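Alpha-1,6-mannanase (Bacteroides thetaiotaomicron, PDB 4V1S) probably hydrolyses alpha-1,6-mannosidic linkages in mannans, as a family GH76 glycoside hydrolase of a gut symbiont. Local coordinates at residues E135-W147 with G184-L196. Numbering follows the deposited sequence.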
loop_
_atom_site.group_PDB
_atom_site.type_symbol
_atom_site.label_atom_id
_atom_site.label_comp_id
_atom_site.label_asym_id
_atom_site.label_seq_id
_atom_site.Cartn_x
_atom_site.Cartn_y
_atom_site.Cartn_z
ATOM N N GLU A 135 -22.660 -14.079 -9.343
ATOM C CA GLU A 135 -23.185 -14.391 -10.690
ATOM C C GLU A 135 -22.552 -13.591 -11.846
ATOM O O GLU A 135 -22.957 -13.720 -13.004
ATOM C CB GLU A 135 -24.718 -14.259 -10.710
ATOM C CG GLU A 135 -25.272 -12.881 -11.070
ATOM C CD GLU A 135 -25.130 -11.824 -9.967
ATOM O OE1 GLU A 135 -24.581 -12.135 -8.887
ATOM O OE2 GLU A 135 -25.589 -10.663 -10.181
ATOM N N LYS A 136 -21.501 -12.833 -11.547
ATOM C CA LYS A 136 -20.823 -11.990 -12.547
ATOM C C LYS A 136 -19.383 -12.452 -12.726
ATOM O O LYS A 136 -18.813 -13.060 -11.834
ATOM C CB LYS A 136 -20.805 -10.540 -12.096
ATOM C CG LYS A 136 -22.159 -9.882 -12.150
ATOM C CD LYS A 136 -22.164 -8.602 -11.324
ATOM C CE LYS A 136 -21.970 -7.373 -12.183
ATOM N NZ LYS A 136 -20.547 -6.958 -12.333
ATOM N N VAL A 137 -18.838 -12.167 -13.893
ATOM C CA VAL A 137 -17.463 -12.472 -14.207
ATOM C C VAL A 137 -16.658 -11.258 -13.719
ATOM O O VAL A 137 -16.892 -10.117 -14.184
ATOM C CB VAL A 137 -17.264 -12.662 -15.714
ATOM C CG1 VAL A 137 -15.781 -12.767 -16.066
ATOM C CG2 VAL A 137 -18.004 -13.910 -16.187
ATOM N N PRO A 138 -15.698 -11.487 -12.810
ATOM C CA PRO A 138 -14.902 -10.408 -12.261
ATOM C C PRO A 138 -13.563 -10.249 -12.971
ATOM O O PRO A 138 -13.101 -11.179 -13.637
ATOM C CB PRO A 138 -14.665 -10.872 -10.822
ATOM C CG PRO A 138 -14.459 -12.370 -11.012
ATOM C CD PRO A 138 -15.434 -12.754 -12.105
ATOM N N ASP A 139 -12.976 -9.072 -12.832
ATOM C CA ASP A 139 -11.644 -8.755 -13.347
ATOM C C ASP A 139 -10.772 -8.663 -12.111
ATOM O O ASP A 139 -10.882 -7.704 -11.338
ATOM C CB ASP A 139 -11.687 -7.436 -14.129
ATOM C CG ASP A 139 -10.486 -7.219 -15.045
ATOM O OD1 ASP A 139 -9.684 -8.154 -15.312
ATOM O OD2 ASP A 139 -10.351 -6.066 -15.545
ATOM N N ARG A 140 -9.938 -9.690 -11.902
ATOM C CA ARG A 140 -9.183 -9.785 -10.637
ATOM C C ARG A 140 -7.680 -9.726 -10.833
ATOM O O ARG A 140 -7.173 -10.180 -11.879
ATOM C CB ARG A 140 -9.575 -11.026 -9.853
ATOM C CG ARG A 140 -11.074 -11.128 -9.598
ATOM C CD ARG A 140 -11.432 -12.179 -8.584
ATOM N NE ARG A 140 -11.177 -13.530 -9.104
ATOM C CZ ARG A 140 -11.571 -14.648 -8.492
ATOM N NH1 ARG A 140 -12.238 -14.590 -7.360
ATOM N NH2 ARG A 140 -11.331 -15.836 -9.029
ATOM N N PHE A 141 -7.019 -9.095 -9.852
ATOM C CA PHE A 141 -5.593 -8.772 -9.864
ATOM C C PHE A 141 -4.927 -9.301 -8.627
ATOM O O PHE A 141 -5.419 -9.110 -7.522
ATOM C CB PHE A 141 -5.422 -7.247 -9.967
ATOM C CG PHE A 141 -5.958 -6.696 -11.266
ATOM C CD1 PHE A 141 -7.341 -6.507 -11.438
ATOM C CD2 PHE A 141 -5.122 -6.439 -12.316
ATOM C CE1 PHE A 141 -7.850 -6.011 -12.619
ATOM C CE2 PHE A 141 -5.635 -5.972 -13.525
ATOM C CZ PHE A 141 -6.996 -5.784 -13.671
ATOM N N TYR A 142 -3.797 -9.969 -8.820
ATOM C CA TYR A 142 -3.143 -10.612 -7.695
ATOM C C TYR A 142 -2.536 -9.542 -6.779
ATOM O O TYR A 142 -2.518 -9.734 -5.570
ATOM C CB TYR A 142 -2.117 -11.658 -8.161
ATOM C CG TYR A 142 -2.754 -12.771 -8.963
ATOM C CD1 TYR A 142 -3.522 -13.738 -8.344
ATOM C CD2 TYR A 142 -2.637 -12.830 -10.349
ATOM C CE1 TYR A 142 -4.130 -14.764 -9.081
ATOM C CE2 TYR A 142 -3.251 -13.851 -11.077
ATOM C CZ TYR A 142 -3.989 -14.820 -10.425
ATOM O OH TYR A 142 -4.601 -15.852 -11.119
ATOM N N ASP A 143 -2.091 -8.419 -7.344
ATOM C CA ASP A 143 -1.571 -7.335 -6.526
ATOM C C ASP A 143 -2.653 -6.665 -5.671
ATOM O O ASP A 143 -2.456 -6.481 -4.474
ATOM C CB ASP A 143 -0.741 -6.313 -7.318
ATOM C CG ASP A 143 -1.529 -5.597 -8.398
ATOM O OD1 ASP A 143 -2.576 -6.116 -8.836
ATOM O OD2 ASP A 143 -1.086 -4.510 -8.846
ATOM N N GLU A 144 -3.808 -6.362 -6.272
ATOM C CA GLU A 144 -4.885 -5.703 -5.533
ATOM C C GLU A 144 -5.253 -6.536 -4.301
ATOM O O GLU A 144 -5.527 -5.992 -3.228
ATOM C CB GLU A 144 -6.131 -5.494 -6.400
ATOM C CG GLU A 144 -5.949 -4.443 -7.461
ATOM C CD GLU A 144 -7.148 -4.270 -8.378
ATOM O OE1 GLU A 144 -8.081 -5.105 -8.336
ATOM O OE2 GLU A 144 -7.119 -3.298 -9.205
ATOM N N ASN A 145 -5.272 -7.856 -4.474
ATOM C CA ASN A 145 -5.580 -8.741 -3.358
ATOM C C ASN A 145 -4.550 -8.676 -2.236
ATOM O O ASN A 145 -4.917 -8.760 -1.062
ATOM C CB ASN A 145 -5.871 -10.189 -3.828
ATOM C CG ASN A 145 -7.317 -10.318 -4.281
ATOM O OD1 ASN A 145 -8.178 -10.703 -3.510
ATOM N ND2 ASN A 145 -7.598 -9.883 -5.504
ATOM N N GLY A 146 -3.276 -8.523 -2.594
ATOM C CA GLY A 146 -2.200 -8.364 -1.617
ATOM C C GLY A 146 -2.216 -7.042 -0.891
ATOM O O GLY A 146 -2.090 -6.989 0.329
ATOM N N TRP A 147 -2.434 -5.955 -1.632
ATOM C CA TRP A 147 -2.620 -4.672 -0.993
ATOM C C TRP A 147 -3.723 -4.709 0.028
ATOM O O TRP A 147 -3.623 -4.133 1.115
ATOM C CB TRP A 147 -3.012 -3.616 -2.038
ATOM C CG TRP A 147 -1.978 -2.982 -2.963
ATOM C CD1 TRP A 147 -1.447 -3.491 -4.132
ATOM C CD2 TRP A 147 -1.480 -1.647 -2.857
ATOM N NE1 TRP A 147 -0.637 -2.557 -4.733
ATOM C CE2 TRP A 147 -0.649 -1.411 -3.987
ATOM C CE3 TRP A 147 -1.663 -0.615 -1.925
ATOM C CZ2 TRP A 147 -0.012 -0.174 -4.212
ATOM C CZ3 TRP A 147 -1.010 0.598 -2.139
ATOM C CH2 TRP A 147 -0.206 0.808 -3.283
ATOM N N GLY A 184 9.953 -19.799 -13.506
ATOM C CA GLY A 184 10.639 -20.324 -12.340
ATOM C C GLY A 184 10.082 -19.895 -11.001
ATOM O O GLY A 184 10.630 -20.240 -9.965
ATOM N N GLY A 185 8.955 -19.191 -11.027
ATOM C CA GLY A 185 8.373 -18.647 -9.815
ATOM C C GLY A 185 7.708 -17.320 -10.091
ATOM O O GLY A 185 7.502 -16.939 -11.229
ATOM N N GLY A 186 7.365 -16.606 -9.025
ATOM C CA GLY A 186 6.741 -15.298 -9.177
ATOM C C GLY A 186 5.256 -15.392 -9.455
ATOM O O GLY A 186 4.691 -16.489 -9.633
ATOM N N ILE A 187 4.632 -14.225 -9.474
ATOM C CA ILE A 187 3.175 -14.100 -9.480
ATOM C C ILE A 187 2.756 -13.193 -10.640
ATOM O O ILE A 187 3.297 -12.113 -10.824
ATOM C CB ILE A 187 2.676 -13.553 -8.122
ATOM C CG1 ILE A 187 3.024 -14.548 -7.018
ATOM C CG2 ILE A 187 1.159 -13.242 -8.128
ATOM C CD1 ILE A 187 2.763 -14.054 -5.609
ATOM N N TYR A 188 1.763 -13.662 -11.404
ATOM C CA TYR A 188 1.219 -12.916 -12.508
ATOM C C TYR A 188 0.630 -11.602 -12.041
ATOM O O TYR A 188 0.133 -11.497 -10.927
ATOM C CB TYR A 188 0.120 -13.708 -13.228
ATOM C CG TYR A 188 0.554 -15.026 -13.783
ATOM C CD1 TYR A 188 1.203 -15.120 -15.015
ATOM C CD2 TYR A 188 0.320 -16.186 -13.063
ATOM C CE1 TYR A 188 1.603 -16.351 -15.500
ATOM C CE2 TYR A 188 0.716 -17.412 -13.549
ATOM C CZ TYR A 188 1.355 -17.481 -14.761
ATOM O OH TYR A 188 1.742 -18.699 -15.230
ATOM N N PHE A 189 0.606 -10.604 -12.926
ATOM C CA PHE A 189 -0.100 -9.396 -12.594
ATOM C C PHE A 189 -1.574 -9.635 -12.340
ATOM O O PHE A 189 -2.107 -9.139 -11.365
ATOM C CB PHE A 189 0.051 -8.401 -13.749
ATOM C CG PHE A 189 -0.530 -7.036 -13.483
ATOM C CD1 PHE A 189 -0.183 -6.325 -12.338
ATOM C CD2 PHE A 189 -1.482 -6.492 -14.350
ATOM C CE1 PHE A 189 -0.743 -5.089 -12.084
ATOM C CE2 PHE A 189 -2.033 -5.234 -14.106
ATOM C CZ PHE A 189 -1.672 -4.539 -12.965
ATOM N N GLN A 190 -2.216 -10.372 -13.258
ATOM C CA GLN A 190 -3.656 -10.486 -13.237
ATOM C C GLN A 190 -4.187 -11.851 -13.707
ATOM O O GLN A 190 -3.458 -12.671 -14.303
ATOM C CB GLN A 190 -4.277 -9.398 -14.036
ATOM C CG GLN A 190 -4.133 -9.572 -15.525
ATOM C CD GLN A 190 -4.710 -8.389 -16.277
ATOM O OE1 GLN A 190 -5.896 -8.036 -16.145
ATOM N NE2 GLN A 190 -3.875 -7.765 -17.060
ATOM N N GLU A 191 -5.445 -12.088 -13.377
ATOM C CA GLU A 191 -6.071 -13.404 -13.539
ATOM C C GLU A 191 -6.509 -13.601 -14.983
ATOM O O GLU A 191 -6.439 -14.719 -15.518
ATOM C CB GLU A 191 -7.268 -13.532 -12.602
ATOM C CG GLU A 191 -7.991 -14.867 -12.685
ATOM C CD GLU A 191 -9.181 -14.914 -11.742
ATOM O OE1 GLU A 191 -9.942 -13.892 -11.658
ATOM O OE2 GLU A 191 -9.357 -15.974 -11.106
ATOM N N THR A 192 -6.946 -12.500 -15.604
ATOM C CA THR A 192 -7.485 -12.521 -16.962
ATOM C C THR A 192 -6.756 -11.485 -17.823
ATOM O O THR A 192 -7.144 -10.327 -17.891
ATOM C CB THR A 192 -9.017 -12.248 -16.948
ATOM O OG1 THR A 192 -9.662 -13.133 -16.020
ATOM C CG2 THR A 192 -9.603 -12.454 -18.335
ATOM N N PHE A 193 -5.672 -11.906 -18.464
ATOM C CA PHE A 193 -4.914 -10.990 -19.314
ATOM C C PHE A 193 -5.714 -10.702 -20.569
ATOM O O PHE A 193 -6.244 -11.617 -21.196
ATOM C CB PHE A 193 -3.548 -11.560 -19.687
ATOM C CG PHE A 193 -2.525 -11.459 -18.587
ATOM C CD1 PHE A 193 -1.839 -10.274 -18.355
ATOM C CD2 PHE A 193 -2.251 -12.554 -17.773
ATOM C CE1 PHE A 193 -0.894 -10.178 -17.343
ATOM C CE2 PHE A 193 -1.302 -12.462 -16.770
ATOM C CZ PHE A 193 -0.618 -11.257 -16.555
ATOM N N VAL A 194 -5.811 -9.428 -20.922
ATOM C CA VAL A 194 -6.458 -9.053 -22.172
ATOM C C VAL A 194 -5.474 -8.224 -22.994
ATOM O O VAL A 194 -4.786 -8.764 -23.865
ATOM C CB VAL A 194 -7.799 -8.336 -21.943
ATOM C CG1 VAL A 194 -8.418 -7.913 -23.277
ATOM C CG2 VAL A 194 -8.746 -9.250 -21.196
ATOM N N SER A 195 -5.362 -6.939 -22.688
ATOM C CA SER A 195 -4.504 -6.060 -23.477
ATOM C C SER A 195 -3.028 -6.137 -23.062
ATOM O O SER A 195 -2.151 -5.917 -23.877
ATOM C CB SER A 195 -5.009 -4.614 -23.412
ATOM O OG SER A 195 -5.098 -4.173 -22.066
ATOM N N LEU A 196 -2.753 -6.451 -21.800
ATOM C CA LEU A 196 -1.368 -6.518 -21.339
ATOM C C LEU A 196 -0.743 -7.840 -21.679
ATOM O O LEU A 196 -1.385 -8.888 -21.532
ATOM C CB LEU A 196 -1.283 -6.372 -19.826
ATOM C CG LEU A 196 -1.551 -4.984 -19.264
ATOM C CD1 LEU A 196 -1.460 -5.073 -17.750
ATOM C CD2 LEU A 196 -0.575 -3.937 -19.797
HETATM O O HOH W 1 -10.365 -12.089 -13.548
HETATM O O HOH W 2 -7.688 -9.890 -14.510
HETATM O O HOH W 3 -8.893 -8.157 -17.769
#
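Arg140 grips the carboxylate of Glu191 side-on, NE bonding OE1 at 2.9 Å and NH2 bonding OE2, both oxygens lying near the guanidinium plane. NH2 meets the syn lone pair of OE2, and the two flat groups are twisted 32° apart. Glu191 reaches the guanidinium fully extended, CG anti to its backbone N (chi1 -180°), while Arg140 NH1 turns to Ile124 O. With an alanine in place of Arg140, the Glu191 carboxylate would probably lose its charged mate and be freer to swing. Next to the salt bridge, the backbones run nearly antiparallel and form a single bridge between Phe141 and Gln190: Glu191 N donates to Arg140 O at 3.0 Å, Tyr142 N to Phe189 O at 3.2 Å. One water takes the N-H of Arg140 and donates to Glu191 OE1 at 2.6 Å; two others link Asp139 OD1 to the backbone of Thr192. Farther along, the edge of Phe141 meets the face of Phe189 in an offset T-shaped pair, centroids 5.5 Å apart and planes at 71°. Tyr142 packs its ring against the backbone of Tyr188 to Glu191, its CB 3.6 Å from Ile187 CG2. Asp143 OD2, close to Phe189 CE1, also hydrogen-bonds a glycerol, probably from the crystallisation liquor. Phe141 holds the N-cap position of helix 142-159; the isolated beta bridge and salt bridge tie the loop before strand 199-201 to this helix start in the (alpha/alpha)6-barrel fold of GH76.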